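Local coordinates for protein LAE5 (Uncultured bacterium, PDB 5JD3) that probably hydrolyses carboxylic esters, as an esterase of the GDSL-like lipase/acylhydrolase family recovered from a lake metagenome, at residues Q203-H206 with P207-A211. Residues are numbered along the deposited sequence; the frame is centred on the assembly and turned at random.
Sequences QHYH and PAQLA
His206 and Pro207 meet where the loop after helix 194-201 folds into a short helical turn, a compact example of a side chain accepting a hydrogen bond from the backbone two residues ahead. CD of Pro207 lies over one face of the His206 imidazole, 3.4 Å from the ring centroid and 19° off its normal, a CH-pi contact. The pyrrolidine also reaches Pro163, across in another loop. With CG of His206 anti to the backbone N (chi1 -175°), the ring stands beside its own carbonyl carbon, and ND1 of His206 accepts from Ala208 N at 3.0 Å. That bond is nearly straight at 169°, although the donor sits somewhat out of the ring plane; CB of Ala208 rests 3.4 Å from His206 ND1. At Gln209 the backbone takes over: its N donates to His206 O at 2.8 Å. Its side chain bends at chi2 and lays the amide almost parallel to the Tyr205 ring, CD of Gln209 4.0 Å from CG of Tyr205, offset toward the rim, while OE1 is tied to Tyr201 OH. Leu210 and Ala211 both donate their N-H to Pro207 O, and the leucine side chain packs on Phe198 and Tyr201 of helix 194-201. The bond to Ala208 is consistent with an ND1 that carries no proton, so a neutral imidazole would probably hold its hydrogen on NE2, while His206 supplies both ring and carbonyl acceptors to the N-H groups opening the turn.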
ATOM      1  N   GLN A 203       7.354  18.687   6.581  1.00 26.58           N
ATOM      2  CA  GLN A 203       8.295  19.688   7.069  1.00 25.20           C
ATOM      3  C   GLN A 203       8.066  21.018   6.359  1.00 24.56           C
ATOM      4  O   GLN A 203       8.605  22.048   6.763  1.00 27.41           O
ATOM      5  CB  GLN A 203       9.741  19.228   6.862  1.00 26.71           C
ATOM      6  CG  GLN A 203      10.118  17.962   7.615  1.00 33.64           C
ATOM      7  CD  GLN A 203      11.556  17.544   7.361  1.00 43.92           C
ATOM      8  OE1 GLN A 203      12.373  18.339   6.898  1.00 49.06           O
ATOM      9  NE2 GLN A 203      11.870  16.290   7.667  1.00 47.73           N
ATOM     10  N   HIS A 204       7.260  20.988   5.302  1.00 24.19           N
ATOM     11  CA  HIS A 204       7.068  22.160   4.455  1.00 26.04           C
ATOM     12  C   HIS A 204       5.611  22.613   4.381  1.00 27.58           C
ATOM     13  O   HIS A 204       5.334  23.762   4.037  1.00 24.70           O
ATOM     14  CB  HIS A 204       7.593  21.876   3.046  1.00 24.90           C
ATOM     15  CG  HIS A 204       9.011  21.397   3.018  1.00 25.42           C
ATOM     16  ND1 HIS A 204       9.346  20.061   3.032  1.00 27.48           N
ATOM     17  CD2 HIS A 204      10.181  22.078   2.983  1.00 26.16           C
ATOM     18  CE1 HIS A 204      10.661  19.937   3.005  1.00 28.92           C
ATOM     19  NE2 HIS A 204      11.192  21.147   2.975  1.00 27.61           N
ATOM     20  N   TYR A 205       4.684  21.716   4.699  1.00 22.46           N
ATOM     21  CA  TYR A 205       3.264  22.053   4.646  1.00 28.87           C
ATOM     22  C   TYR A 205       2.461  21.403   5.769  1.00 29.50           C
ATOM     23  O   TYR A 205       2.869  20.393   6.341  1.00 29.39           O
ATOM     24  CB  TYR A 205       2.663  21.647   3.296  1.00 22.01           C
ATOM     25  CG  TYR A 205       3.263  22.359   2.106  1.00 25.36           C
ATOM     26  CD1 TYR A 205       2.923  23.674   1.817  1.00 28.15           C
ATOM     27  CD2 TYR A 205       4.160  21.713   1.264  1.00 22.65           C
ATOM     28  CE1 TYR A 205       3.467  24.331   0.727  1.00 29.69           C
ATOM     29  CE2 TYR A 205       4.707  22.360   0.172  1.00 23.25           C
ATOM     30  CZ  TYR A 205       4.357  23.669  -0.092  1.00 29.75           C
ATOM     31  OH  TYR A 205       4.900  24.318  -1.177  1.00 30.09           O
ATOM     32  N   HIS A 206       1.315  22.002   6.073  1.00 27.63           N
ATOM     33  CA  HIS A 206       0.362  21.436   7.019  1.00 23.51           C
ATOM     34  C   HIS A 206      -0.429  20.336   6.313  1.00 23.78           C
ATOM     35  O   HIS A 206      -0.691  20.445   5.115  1.00 29.34           O
ATOM     36  CB  HIS A 206      -0.569  22.530   7.556  1.00 21.43           C
ATOM     37  CG  HIS A 206      -1.514  22.062   8.618  1.00 25.92           C
ATOM     38  ND1 HIS A 206      -2.723  21.464   8.330  1.00 28.02           N
ATOM     39  CD2 HIS A 206      -1.431  22.107   9.970  1.00 24.27           C
ATOM     40  CE1 HIS A 206      -3.341  21.159   9.457  1.00 31.38           C
ATOM     41  NE2 HIS A 206      -2.578  21.539  10.467  1.00 29.44           N
ATOM     42  N   PRO A 207      -0.791  19.266   7.044  1.00 20.44           N
ATOM     43  CA  PRO A 207      -1.575  18.145   6.507  1.00 23.17           C
ATOM     44  C   PRO A 207      -2.778  18.559   5.652  1.00 29.53           C
ATOM     45  O   PRO A 207      -3.128  17.844   4.713  1.00 31.38           O
ATOM     46  CB  PRO A 207      -2.042  17.425   7.771  1.00 19.90           C
ATOM     47  CG  PRO A 207      -0.926  17.638   8.728  1.00 20.12           C
ATOM     48  CD  PRO A 207      -0.348  19.002   8.425  1.00 20.48           C
ATOM     49  N   ALA A 208      -3.389  19.696   5.975  1.00 29.11           N
ATOM     50  CA  ALA A 208      -4.540  20.196   5.229  1.00 25.58           C
ATOM     51  C   ALA A 208      -4.202  20.438   3.760  1.00 28.37           C
ATOM     52  O   ALA A 208      -5.070  20.347   2.891  1.00 27.46           O
ATOM     53  CB  ALA A 208      -5.065  21.473   5.866  1.00 23.29           C
ATOM     54  N   GLN A 209      -2.937  20.743   3.488  1.00 30.23           N
ATOM     55  CA  GLN A 209      -2.480  20.982   2.125  1.00 30.76           C
ATOM     56  C   GLN A 209      -2.529  19.695   1.303  1.00 26.94           C
ATOM     57  O   GLN A 209      -2.621  19.734   0.075  1.00 25.54           O
ATOM     58  CB  GLN A 209      -1.063  21.567   2.136  1.00 31.47           C
ATOM     59  CG  GLN A 209      -0.582  22.098   0.793  1.00 32.02           C
ATOM     60  CD  GLN A 209       0.152  21.054  -0.024  1.00 33.66           C
ATOM     61  OE1 GLN A 209       0.438  19.958   0.457  1.00 31.95           O
ATOM     62  NE2 GLN A 209       0.458  21.388  -1.272  1.00 39.58           N
ATOM     63  N   LEU A 210      -2.478  18.555   1.988  1.00 27.79           N
ATOM     64  CA  LEU A 210      -2.529  17.255   1.325  1.00 29.44           C
ATOM     65  C   LEU A 210      -3.888  16.578   1.459  1.00 29.19           C
ATOM     66  O   LEU A 210      -4.470  16.140   0.468  1.00 29.53           O
ATOM     67  CB  LEU A 210      -1.450  16.324   1.883  1.00 29.43           C
ATOM     68  CG  LEU A 210      -0.018  16.520   1.393  1.00 28.53           C
ATOM     69  CD1 LEU A 210       0.861  15.388   1.897  1.00 30.41           C
ATOM     70  CD2 LEU A 210       0.029  16.605  -0.125  1.00 27.07           C
ATOM     71  N   ALA A 211      -4.386  16.487   2.688  1.00 30.67           N
ATOM     72  CA  ALA A 211      -5.615  15.751   2.954  1.00 29.15           C
ATOM     73  C   ALA A 211      -6.382  16.322   4.139  1.00 28.53           C
ATOM     74  O   ALA A 211      -5.847  16.431   5.243  1.00 26.25           O
ATOM     75  CB  ALA A 211      -5.302  14.283   3.194  1.00 24.37           C
TER